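Local atomic coordinates of calcium-dependent protein kinase, putative (Plasmodium falciparum, PDB entry 3MSE), a protein that probably phosphorylates serine and threonine residues of other proteins under calcium control, the chain here being its C-terminal calcium-binding EF-hand domain. Residues Met14-Ser17 / Asn18-Ile22; Val6-Asn9 / Met10-Tyr13; Leu31-Ile34 / Asn35-Lys39; Ser168-Glu171 / Phe172-Tyr175; Lys137-Asp140 / Asn141-Asp145. All coordinates share one frame; numbering follows the deposited sequence. Where two conformers were deposited one is given.

In the fold
Along the chain the contacts, all local, come in the order 2, 1, 3, 5, 4. Interaction 2 lies on helix 4-13, and interaction 1 follows at the turn into the long helix 18-48; their centres are 12 Å apart and they touch through N21 and Y13. Interaction 3 sits farther along helix 18-48, about 24 Å from interaction 1 between centres. Interaction 5 opens helix 141-152 and touches interaction 1 through L139, while interaction 4 opens helix 169-177 and meets R20 through Y175. The start of helix 18-48 thus joins the C-terminal EF-hand region; interactions 1, 2 and 3, and interaction 5 through K137, border the second subunit, but interaction 4 does not.

Interaction 1: Met14-Ser17 / Asn18-Ile22; sequences MKHS and NIRNI
The side-chain oxygen OD1 of N21, which packs against CB of H16, is gripped by two nitrogens of R20: NH2 at 2.8 Å and NE at 3.0 Å from OD1. Both donors reach it side-on with OD1 close to the guanidinium plane, so the fork fixes the rotation of that group. R20 arrives there because its chain bends twice, at chi2 and chi3, folding back toward the loop that precedes the helix. H16 brings CD2 over one guanidinium face, near its rim, 3.3 Å from R20 NH2; the ring is tilted 36° to that plane, so this is a slanting approach rather than a flat stack. S17, the N-cap, has OG tucked between its own backbone N and carbonyl carbon (chi1 65°), where it accepts the R20 backbone N-H at 3.1 Å from R20 N; S17 O takes N21 N at 3.1 Å in the first helical turn. NH1 of R20 has a further partner in T179 OG1, and ND2 of N21 bonds Y13 O at the end of the preceding helix. The buried arginine is held flat by hydrogen bonds in its own plane, and its charge would probably disfavour protonation of the neighbouring imidazole.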
# COMPACT_ATOMS: atom_id res chain seq x y z
N MET A 14 -14.33 -16.09 2.64
CA MET A 14 -15.16 -17.19 2.12
C MET A 14 -16.65 -16.84 2.05
O MET A 14 -17.38 -17.47 1.31
CB MET A 14 -14.93 -18.47 2.94
CG MET A 14 -15.80 -18.60 4.23
SD MET A 14 -15.29 -19.98 5.29
CE MET A 14 -16.44 -19.76 6.65
N LYS A 15 -17.09 -15.84 2.80
CA LYS A 15 -18.51 -15.48 2.86
C LYS A 15 -18.94 -14.51 1.75
O LYS A 15 -20.12 -14.29 1.54
CB LYS A 15 -18.88 -14.93 4.25
CG LYS A 15 -18.91 -16.01 5.37
CD LYS A 15 -19.32 -15.37 6.73
CE LYS A 15 -19.11 -16.32 7.90
NZ LYS A 15 -17.68 -16.71 8.03
N HIS A 16 -17.98 -13.94 1.03
CA HIS A 16 -18.33 -12.95 0.03
C HIS A 16 -18.49 -13.55 -1.37
O HIS A 16 -18.12 -14.72 -1.60
CB HIS A 16 -17.36 -11.77 0.09
CG HIS A 16 -17.55 -10.94 1.31
ND1 HIS A 16 -18.64 -10.11 1.48
CD2 HIS A 16 -16.84 -10.87 2.47
CE1 HIS A 16 -18.57 -9.54 2.67
NE2 HIS A 16 -17.49 -9.98 3.29
N SER A 17 -19.06 -12.79 -2.29
CA SER A 17 -19.32 -13.27 -3.64
C SER A 17 -18.04 -13.41 -4.45
O SER A 17 -17.01 -12.81 -4.12
CB SER A 17 -20.29 -12.34 -4.36
OG SER A 17 -19.72 -11.05 -4.56
N ASN A 18 -18.10 -14.20 -5.52
CA ASN A 18 -16.98 -14.34 -6.40
C ASN A 18 -16.57 -13.01 -7.02
O ASN A 18 -15.39 -12.69 -7.08
CB ASN A 18 -17.28 -15.40 -7.45
CG ASN A 18 -17.13 -16.81 -6.91
OD1 ASN A 18 -16.14 -17.14 -6.24
ND2 ASN A 18 -18.10 -17.66 -7.20
N ILE A 19 -17.56 -12.19 -7.39
CA ILE A 19 -17.28 -10.86 -7.98
C ILE A 19 -16.61 -9.89 -7.00
O ILE A 19 -15.64 -9.20 -7.36
CB ILE A 19 -18.55 -10.26 -8.65
CG1 ILE A 19 -18.94 -11.12 -9.87
CG2 ILE A 19 -18.31 -8.80 -9.06
CD1 ILE A 19 -20.32 -10.82 -10.48
N ARG A 20 -17.09 -9.85 -5.76
CA ARG A 20 -16.41 -9.08 -4.70
C ARG A 20 -14.96 -9.50 -4.59
O ARG A 20 -14.05 -8.66 -4.53
CB ARG A 20 -17.10 -9.31 -3.35
CG ARG A 20 -17.00 -8.18 -2.36
CD ARG A 20 -15.68 -8.03 -1.62
NE ARG A 20 -15.14 -9.23 -1.01
CZ ARG A 20 -14.59 -9.29 0.22
NH1 ARG A 20 -14.56 -8.23 1.01
NH2 ARG A 20 -14.09 -10.44 0.66
N ASN A 21 -14.73 -10.80 -4.57
CA ASN A 21 -13.39 -11.31 -4.39
C ASN A 21 -12.51 -11.13 -5.64
O ASN A 21 -11.31 -10.95 -5.52
CB ASN A 21 -13.44 -12.77 -3.92
CG ASN A 21 -13.98 -12.89 -2.48
OD1 ASN A 21 -14.12 -11.90 -1.78
ND2 ASN A 21 -14.29 -14.11 -2.06
N ILE A 22 -13.11 -11.16 -6.81
CA ILE A 22 -12.38 -10.82 -8.04
C ILE A 22 -11.84 -9.39 -7.95
O ILE A 22 -10.65 -9.14 -8.22
CB ILE A 22 -13.24 -11.05 -9.29
CG1 ILE A 22 -13.36 -12.56 -9.51
CG2 ILE A 22 -12.58 -10.37 -10.55
CD1 ILE A 22 -14.52 -12.97 -10.37

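Interaction 2: Val6-Asn9 / Met10-Tyr13; sequences VLNN and MKSY
Four consecutive i to i+4 bonds, from the amides of M10, K11, S12 and Y13 to the carbonyls of V6, L7, N8 and N9, keep this part of helix 4-13 regular, the shortest being Y13 N to N9 O at 2.9 Å. On one flank M10 runs back along the turn. Its CG stands beside its own backbone N (chi1 -64°) and the rest of the chain is extended, which carries CE to 3.9 Å from V6 CG1, the two side chains crossing at a slant. M10 SD comes more loosely, at 4.4 Å, to L7 CD2. Alongside, K11 CG lies 3.5 Å from L7 O. These side chains also face the second subunit: M10 packs on C99 of that chain and L7 on V68 of it. N9 ND2 donates to C99 O of the same neighbour. Y13 turns its ring to helix 18-48. The amides of M10 to Y13 are thus satisfied by carbonyls one turn back, K11 O and Y13 O take K15 NZ and N21 ND2 from beyond the helix end, and the thioether and aliphatic groups form an apolar dimer-facing flank to which N9 adds a polar link.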
# COMPACT_ATOMS: atom_id res chain seq x y z
N VAL A 6 -4.98 -14.13 10.20
CA VAL A 6 -4.98 -14.66 8.82
C VAL A 6 -6.12 -15.68 8.65
O VAL A 6 -6.84 -15.67 7.65
CB VAL A 6 -3.61 -15.26 8.42
CG1 VAL A 6 -3.71 -16.03 7.10
CG2 VAL A 6 -2.56 -14.13 8.29
N LEU A 7 -6.30 -16.52 9.67
CA LEU A 7 -7.40 -17.49 9.68
C LEU A 7 -8.76 -16.83 9.64
O LEU A 7 -9.63 -17.23 8.86
CB LEU A 7 -7.28 -18.44 10.87
CG LEU A 7 -6.04 -19.32 10.83
CD1 LEU A 7 -5.97 -20.19 12.10
CD2 LEU A 7 -6.02 -20.19 9.54
N ASN A 8 -8.93 -15.80 10.46
CA ASN A 8 -10.16 -15.02 10.49
C ASN A 8 -10.39 -14.26 9.18
O ASN A 8 -11.54 -14.06 8.75
CB ASN A 8 -10.13 -14.03 11.66
CG ASN A 8 -10.35 -14.72 13.02
OD1 ASN A 8 -11.07 -15.72 13.13
ND2 ASN A 8 -9.73 -14.17 14.06
N ASN A 9 -9.31 -13.79 8.56
CA ASN A 9 -9.40 -13.12 7.26
C ASN A 9 -9.96 -14.10 6.23
O ASN A 9 -10.90 -13.79 5.54
CB ASN A 9 -8.04 -12.57 6.78
CG ASN A 9 -7.54 -11.38 7.60
OD1 ASN A 9 -8.33 -10.65 8.20
ND2 ASN A 9 -6.21 -11.17 7.61
N MET A 10 -9.40 -15.31 6.17
CA MET A 10 -9.92 -16.34 5.26
C MET A 10 -11.40 -16.65 5.49
O MET A 10 -12.18 -16.78 4.53
CB MET A 10 -9.11 -17.63 5.40
CG MET A 10 -7.67 -17.53 5.01
SD MET A 10 -6.88 -19.09 5.35
CE MET A 10 -5.18 -18.85 4.87
N LYS A 11 -11.79 -16.76 6.76
CA LYS A 11 -13.19 -17.07 7.10
C LYS A 11 -14.14 -15.97 6.72
O LYS A 11 -15.29 -16.24 6.38
CB LYS A 11 -13.33 -17.38 8.59
CG LYS A 11 -12.83 -18.75 9.00
CD LYS A 11 -12.46 -18.70 10.50
CE LYS A 11 -12.47 -20.05 11.17
NZ LYS A 11 -13.79 -20.29 11.88
N SER A 12 -13.68 -14.73 6.78
CA SER A 12 -14.52 -13.65 6.30
C SER A 12 -14.55 -13.61 4.76
O SER A 12 -15.60 -13.36 4.16
CB SER A 12 -14.05 -12.32 6.88
OG SER A 12 -14.55 -11.25 6.11
N TYR A 13 -13.41 -13.88 4.14
CA TYR A 13 -13.30 -13.88 2.66
C TYR A 13 -14.26 -14.90 2.04
O TYR A 13 -14.94 -14.59 1.05
CB TYR A 13 -11.86 -14.21 2.29
CG TYR A 13 -11.48 -14.08 0.82
CD1 TYR A 13 -11.24 -12.83 0.25
CD2 TYR A 13 -11.29 -15.20 0.03
CE1 TYR A 13 -10.84 -12.70 -1.08
CE2 TYR A 13 -10.90 -15.09 -1.31
CZ TYR A 13 -10.67 -13.83 -1.85
OH TYR A 13 -10.30 -13.72 -3.17

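Interaction 3: Leu31-Ile34 / Asn35-Lys39; sequences LSVI and NNHIK
I34 and I38 pack one turn apart on the long helix 18-48, which leads into the first EF-hand of the domain. The backbone bonds are mainly i to i+4: N35 N to L31 O is the shortest at 2.8 Å, followed by N36 N to S32 O at 2.9 Å and I38 N to I34 O at 3.0 Å. H37 N meets V33 O with an almost straight N-H...O angle of 167°, although V33 O also receives a weak i to i+3 bond from N36 N. Apolar contact comes from the isoleucines, which lie side by side and point the same way. Having CG1 beside the backbone N (chi1 -63°) sends I38 CD1 back along the helix to I34 CG2, 4.0 Å away. F109 of helix 109-117 touches I34, and I38 packs on N35 of the second subunit. Mixed contacts occupy the more exposed flank. N36 ND2 comes to 3.0 Å from S32 O, but at an angle unsuited to a hydrogen bond, while the H37 imidazole runs alongside V33 in the same direction, its NE2 ending 4.0 Å from V33 CG1.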
# COMPACT_ATOMS: atom_id res chain seq x y z
N LEU A 31 -0.98 -4.61 -4.44
CA LEU A 31 -0.18 -4.79 -3.22
C LEU A 31 1.09 -5.57 -3.52
O LEU A 31 2.15 -5.31 -2.95
CB LEU A 31 -0.96 -5.56 -2.13
CG LEU A 31 -1.72 -4.80 -1.04
CD1 LEU A 31 -2.18 -5.77 0.01
CD2 LEU A 31 -0.86 -3.74 -0.38
N SER A 32 0.96 -6.54 -4.40
CA SER A 32 2.09 -7.30 -4.88
C SER A 32 3.12 -6.39 -5.57
O SER A 32 4.32 -6.52 -5.36
CB SER A 32 1.59 -8.36 -5.85
OG SER A 32 2.51 -9.43 -5.89
N VAL A 33 2.63 -5.46 -6.39
CA VAL A 33 3.49 -4.55 -7.16
C VAL A 33 4.25 -3.67 -6.18
O VAL A 33 5.47 -3.62 -6.20
CB VAL A 33 2.67 -3.70 -8.17
CG1 VAL A 33 3.50 -2.51 -8.71
CG2 VAL A 33 2.17 -4.58 -9.32
N ILE A 34 3.50 -3.01 -5.30
CA ILE A 34 4.05 -2.20 -4.22
C ILE A 34 5.10 -2.97 -3.43
O ILE A 34 6.21 -2.47 -3.21
CB ILE A 34 2.91 -1.68 -3.32
CG1 ILE A 34 2.10 -0.63 -4.09
CG2 ILE A 34 3.46 -1.13 -2.00
CD1 ILE A 34 0.78 -0.22 -3.45
N ASN A 35 4.76 -4.19 -3.02
CA ASN A 35 5.63 -5.04 -2.22
C ASN A 35 6.91 -5.46 -2.95
O ASN A 35 7.93 -5.72 -2.31
CB ASN A 35 4.85 -6.28 -1.75
CG ASN A 35 5.74 -7.35 -1.12
OD1 ASN A 35 6.02 -8.39 -1.72
ND2 ASN A 35 6.18 -7.09 0.09
N ASN A 36 6.84 -5.56 -4.27
CA ASN A 36 8.04 -5.85 -5.07
C ASN A 36 9.03 -4.68 -5.01
O ASN A 36 10.22 -4.91 -4.80
CB ASN A 36 7.69 -6.19 -6.52
CG ASN A 36 7.03 -7.54 -6.65
OD1 ASN A 36 7.42 -8.52 -6.00
ND2 ASN A 36 6.02 -7.62 -7.52
N HIS A 37 8.52 -3.46 -5.18
CA HIS A 37 9.32 -2.24 -5.03
C HIS A 37 9.98 -2.20 -3.65
O HIS A 37 11.19 -2.00 -3.54
CB HIS A 37 8.48 -0.96 -5.24
CG HIS A 37 7.99 -0.76 -6.64
ND1 HIS A 37 8.81 -0.85 -7.74
CD2 HIS A 37 6.77 -0.43 -7.11
CE1 HIS A 37 8.10 -0.62 -8.84
NE2 HIS A 37 6.86 -0.35 -8.48
N ILE A 38 9.18 -2.44 -2.60
CA ILE A 38 9.71 -2.45 -1.24
C ILE A 38 10.77 -3.53 -1.03
O ILE A 38 11.76 -3.32 -0.32
CB ILE A 38 8.59 -2.59 -0.18
CG1 ILE A 38 7.66 -1.38 -0.25
CG2 ILE A 38 9.17 -2.73 1.22
CD1 ILE A 38 6.44 -1.51 0.63
N LYS A 39 10.57 -4.69 -1.66
CA LYS A 39 11.55 -5.77 -1.58
C LYS A 39 12.90 -5.33 -2.16
O LYS A 39 13.95 -5.58 -1.56
CB LYS A 39 11.03 -7.02 -2.31
CG LYS A 39 11.74 -8.32 -1.95
CD LYS A 39 11.00 -9.56 -2.50
CE LYS A 39 9.58 -9.70 -1.91
NZ LYS A 39 9.56 -10.04 -0.45

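Interaction 4: Ser168-Glu171 / Phe172-Tyr175; sequences SFQE and FKDY
The rings of F169 and F172 are set at a slant to each other, F169 CD2 lying 4.1 Å from F172 CD1. Both side chains leave the helix with CG opposite the backbone N, but F172 goes inward, where its ring meets F114 edge to face, while F169 reaches out to form a cation-pi pair with K111. K173 follows F169 by one turn. Its CB stands over one face of the F169 ring, displaced toward the rim, and the bends of its chain bring CE to 3.8 Å from F169 CE1. K173 also runs beside Q170, both pointing the same way, with Q170 OE1 3.7 Å from K173 CE. These residues open helix 169-177, which begins with a capping box: S168 OG accepts E171 N at 3.1 Å, and S168 N in turn donates to E171 OE2, also at 3.1 Å. The latter donor approaches the anti side of OE2, 35° out of the carboxylate plane. S168 is also close to Y124, a ligand residue of the second calcium site. Beyond the cap the i to i+4 bonds take over, K173 N to F169 O being short at 2.7 Å. The amide of Q170 and the carboxylate of D174 cross with their planes 64° apart. At the far end Y175 sends its ring away from this turn to touch R20 of helix 18-48.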
# COMPACT_ATOMS: atom_id res chain seq x y z
N SER A 168 -21.21 4.43 -9.80
CA SER A 168 -20.24 5.51 -9.66
C SER A 168 -19.11 5.05 -8.75
O SER A 168 -19.25 4.03 -8.07
CB SER A 168 -20.90 6.75 -9.05
OG SER A 168 -21.11 6.57 -7.66
N PHE A 169 -18.01 5.80 -8.69
CA PHE A 169 -16.93 5.45 -7.80
C PHE A 169 -17.38 5.45 -6.35
O PHE A 169 -16.94 4.62 -5.57
CB PHE A 169 -15.70 6.35 -7.96
CG PHE A 169 -14.63 6.06 -6.94
CD1 PHE A 169 -14.32 7.00 -5.96
CD2 PHE A 169 -14.00 4.82 -6.90
CE1 PHE A 169 -13.37 6.73 -4.99
CE2 PHE A 169 -13.05 4.53 -5.93
CZ PHE A 169 -12.73 5.49 -4.98
N GLN A 170 -18.26 6.40 -6.01
CA GLN A 170 -18.73 6.55 -4.64
C GLN A 170 -19.57 5.34 -4.20
O GLN A 170 -19.38 4.83 -3.11
CB GLN A 170 -19.52 7.87 -4.47
CG GLN A 170 -19.55 8.39 -3.03
CD GLN A 170 -18.17 8.71 -2.47
OE1 GLN A 170 -17.83 8.30 -1.37
NE2 GLN A 170 -17.36 9.44 -3.25
N GLU A 171 -20.47 4.90 -5.07
CA GLU A 171 -21.29 3.71 -4.81
C GLU A 171 -20.45 2.43 -4.79
O GLU A 171 -20.72 1.51 -4.03
CB GLU A 171 -22.38 3.57 -5.87
CG GLU A 171 -23.30 4.76 -6.00
CD GLU A 171 -24.23 4.63 -7.20
OE1 GLU A 171 -25.39 5.10 -7.12
OE2 GLU A 171 -23.81 4.06 -8.23
N PHE A 172 -19.42 2.40 -5.65
CA PHE A 172 -18.46 1.31 -5.69
C PHE A 172 -17.71 1.26 -4.36
O PHE A 172 -17.66 0.22 -3.70
CB PHE A 172 -17.48 1.51 -6.84
CG PHE A 172 -16.34 0.54 -6.85
CD1 PHE A 172 -15.08 0.93 -6.42
CD2 PHE A 172 -16.52 -0.77 -7.30
CE1 PHE A 172 -14.00 0.03 -6.43
CE2 PHE A 172 -15.46 -1.69 -7.31
CZ PHE A 172 -14.20 -1.29 -6.88
N LYS A 173 -17.16 2.41 -3.97
CA LYS A 173 -16.39 2.55 -2.74
C LYS A 173 -17.24 2.20 -1.52
O LYS A 173 -16.78 1.49 -0.62
CB LYS A 173 -15.87 3.99 -2.60
CG LYS A 173 -14.94 4.21 -1.41
CD LYS A 173 -15.22 5.53 -0.72
CE LYS A 173 -14.44 6.70 -1.32
NZ LYS A 173 -13.24 7.05 -0.49
N ASP A 174 -18.47 2.69 -1.50
CA ASP A 174 -19.38 2.45 -0.39
C ASP A 174 -19.70 0.97 -0.26
O ASP A 174 -19.73 0.44 0.85
CB ASP A 174 -20.67 3.26 -0.54
CG ASP A 174 -20.47 4.75 -0.27
OD1 ASP A 174 -19.41 5.16 0.24
OD2 ASP A 174 -21.40 5.53 -0.60
N TYR A 175 -19.93 0.29 -1.39
CA TYR A 175 -20.18 -1.15 -1.31
C TYR A 175 -18.97 -1.92 -0.78
O TYR A 175 -19.10 -2.72 0.14
CB TYR A 175 -20.67 -1.77 -2.63
CG TYR A 175 -20.79 -3.27 -2.52
CD1 TYR A 175 -21.86 -3.87 -1.86
CD2 TYR A 175 -19.79 -4.11 -3.05
CE1 TYR A 175 -21.96 -5.26 -1.74
CE2 TYR A 175 -19.88 -5.50 -2.93
CZ TYR A 175 -20.96 -6.06 -2.28
OH TYR A 175 -21.05 -7.44 -2.17

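Interaction 5: Lys137-Asp140 / Asn141-Asp145; sequences KVLD and NNDID
The close part of this contact is a capping box at the start of helix 141-152. D140 N donates to D143 OD2 at 3.0 Å, nearly straight at 173° and on the anti lone pair of that oxygen. In return D140 OD1 accepts D143 N, but weakly, at 3.4 Å, and N142 N adds another weak bond to OD1. A chi1 of 59° swings the D140 carboxylate back over the first helical amides. The two carboxylates have planes only 8° apart although the side chains cross at about a right angle, and D140 OD1 comes to 3.0 Å from D143 OD2. That approach of like charges would be unfavourable in itself; the amides at the helix start probably ease it, and it may raise the proton affinity of one of the acids. Just before the cap, L139 CB lies 3.7 Å from D143 OD2. On the inner side I144 N bonds D140 O only weakly, and its side chain leans in to put CG1 3.4 Å from D140 O. The outer side is looser: D140, N141 and N142 are exposed, and N141 turns its OD1 to K127 NZ rather than to the cap. L139 packs on N18, I19 and I22 of helix 18-48, while I144 rests on I130 and V131 of helix 127-133, so the cap lies where helix 141-152 meets both.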
# COMPACT_ATOMS: atom_id res chain seq x y z
N LYS A 137 -13.96 -16.30 -16.28
CA LYS A 137 -14.52 -16.99 -15.11
C LYS A 137 -15.81 -17.61 -15.54
O LYS A 137 -16.54 -17.06 -16.39
CB LYS A 137 -14.81 -16.00 -13.97
CG LYS A 137 -13.67 -15.07 -13.57
CD LYS A 137 -12.60 -15.80 -12.76
CE LYS A 137 -11.59 -14.83 -12.14
NZ LYS A 137 -10.58 -14.34 -13.12
N VAL A 138 -16.12 -18.76 -14.95
CA VAL A 138 -17.31 -19.54 -15.33
C VAL A 138 -18.64 -18.86 -14.94
O VAL A 138 -19.71 -19.29 -15.39
CB VAL A 138 -17.20 -21.03 -14.84
CG1 VAL A 138 -16.84 -21.10 -13.34
CG2 VAL A 138 -18.47 -21.81 -15.13
N LEU A 139 -18.57 -17.79 -14.15
CA LEU A 139 -19.74 -16.98 -13.76
C LEU A 139 -20.62 -16.52 -14.92
O LEU A 139 -20.13 -16.34 -16.04
CB LEU A 139 -19.30 -15.74 -12.97
CG LEU A 139 -18.26 -15.86 -11.86
CD1 LEU A 139 -17.84 -14.46 -11.43
CD2 LEU A 139 -18.81 -16.65 -10.67
N ASP A 140 -21.90 -16.30 -14.64
CA ASP A 140 -22.91 -15.98 -15.66
C ASP A 140 -23.71 -14.73 -15.30
O ASP A 140 -23.33 -13.97 -14.40
CB ASP A 140 -23.85 -17.18 -15.87
CG ASP A 140 -24.58 -17.62 -14.58
OD1 ASP A 140 -24.92 -16.77 -13.71
OD2 ASP A 140 -24.84 -18.83 -14.45
N ASN A 141 -24.84 -14.52 -15.99
CA ASN A 141 -25.65 -13.32 -15.80
C ASN A 141 -26.40 -13.21 -14.46
O ASN A 141 -26.66 -12.09 -13.98
CB ASN A 141 -26.64 -13.14 -16.96
CG ASN A 141 -26.67 -11.72 -17.46
OD1 ASN A 141 -27.63 -10.98 -17.22
ND2 ASN A 141 -25.59 -11.31 -18.14
N ASN A 142 -26.75 -14.36 -13.87
CA ASN A 142 -27.37 -14.41 -12.54
C ASN A 142 -26.46 -13.80 -11.47
O ASN A 142 -26.88 -12.94 -10.69
CB ASN A 142 -27.70 -15.87 -12.18
CG ASN A 142 -28.53 -15.98 -10.89
OD1 ASN A 142 -29.50 -15.24 -10.69
ND2 ASN A 142 -28.16 -16.93 -10.03
N ASP A 143 -25.21 -14.23 -11.47
CA ASP A 143 -24.20 -13.73 -10.55
C ASP A 143 -24.04 -12.21 -10.67
O ASP A 143 -23.98 -11.49 -9.67
CB ASP A 143 -22.87 -14.44 -10.80
CG ASP A 143 -22.99 -15.97 -10.73
OD1 ASP A 143 -23.42 -16.47 -9.66
OD2 ASP A 143 -22.65 -16.66 -11.72
N ILE A 144 -23.99 -11.71 -11.91
CA ILE A 144 -23.76 -10.29 -12.16
C ILE A 144 -24.89 -9.44 -11.60
O ILE A 144 -24.64 -8.42 -10.96
CB ILE A 144 -23.53 -9.99 -13.67
CG1 ILE A 144 -22.26 -10.71 -14.17
CG2 ILE A 144 -23.41 -8.49 -13.91
CD1 ILE A 144 -22.15 -10.83 -15.67
N ASP A 145 -26.13 -9.86 -11.86
CA ASP A 145 -27.32 -9.13 -11.38
C ASP A 145 -27.35 -9.02 -9.86
O ASP A 145 -27.62 -7.95 -9.35
CB ASP A 145 -28.61 -9.79 -11.88
CG ASP A 145 -28.96 -9.40 -13.30
OD1 ASP A 145 -28.69 -8.24 -13.68
OD2 ASP A 145 -29.50 -10.25 -14.03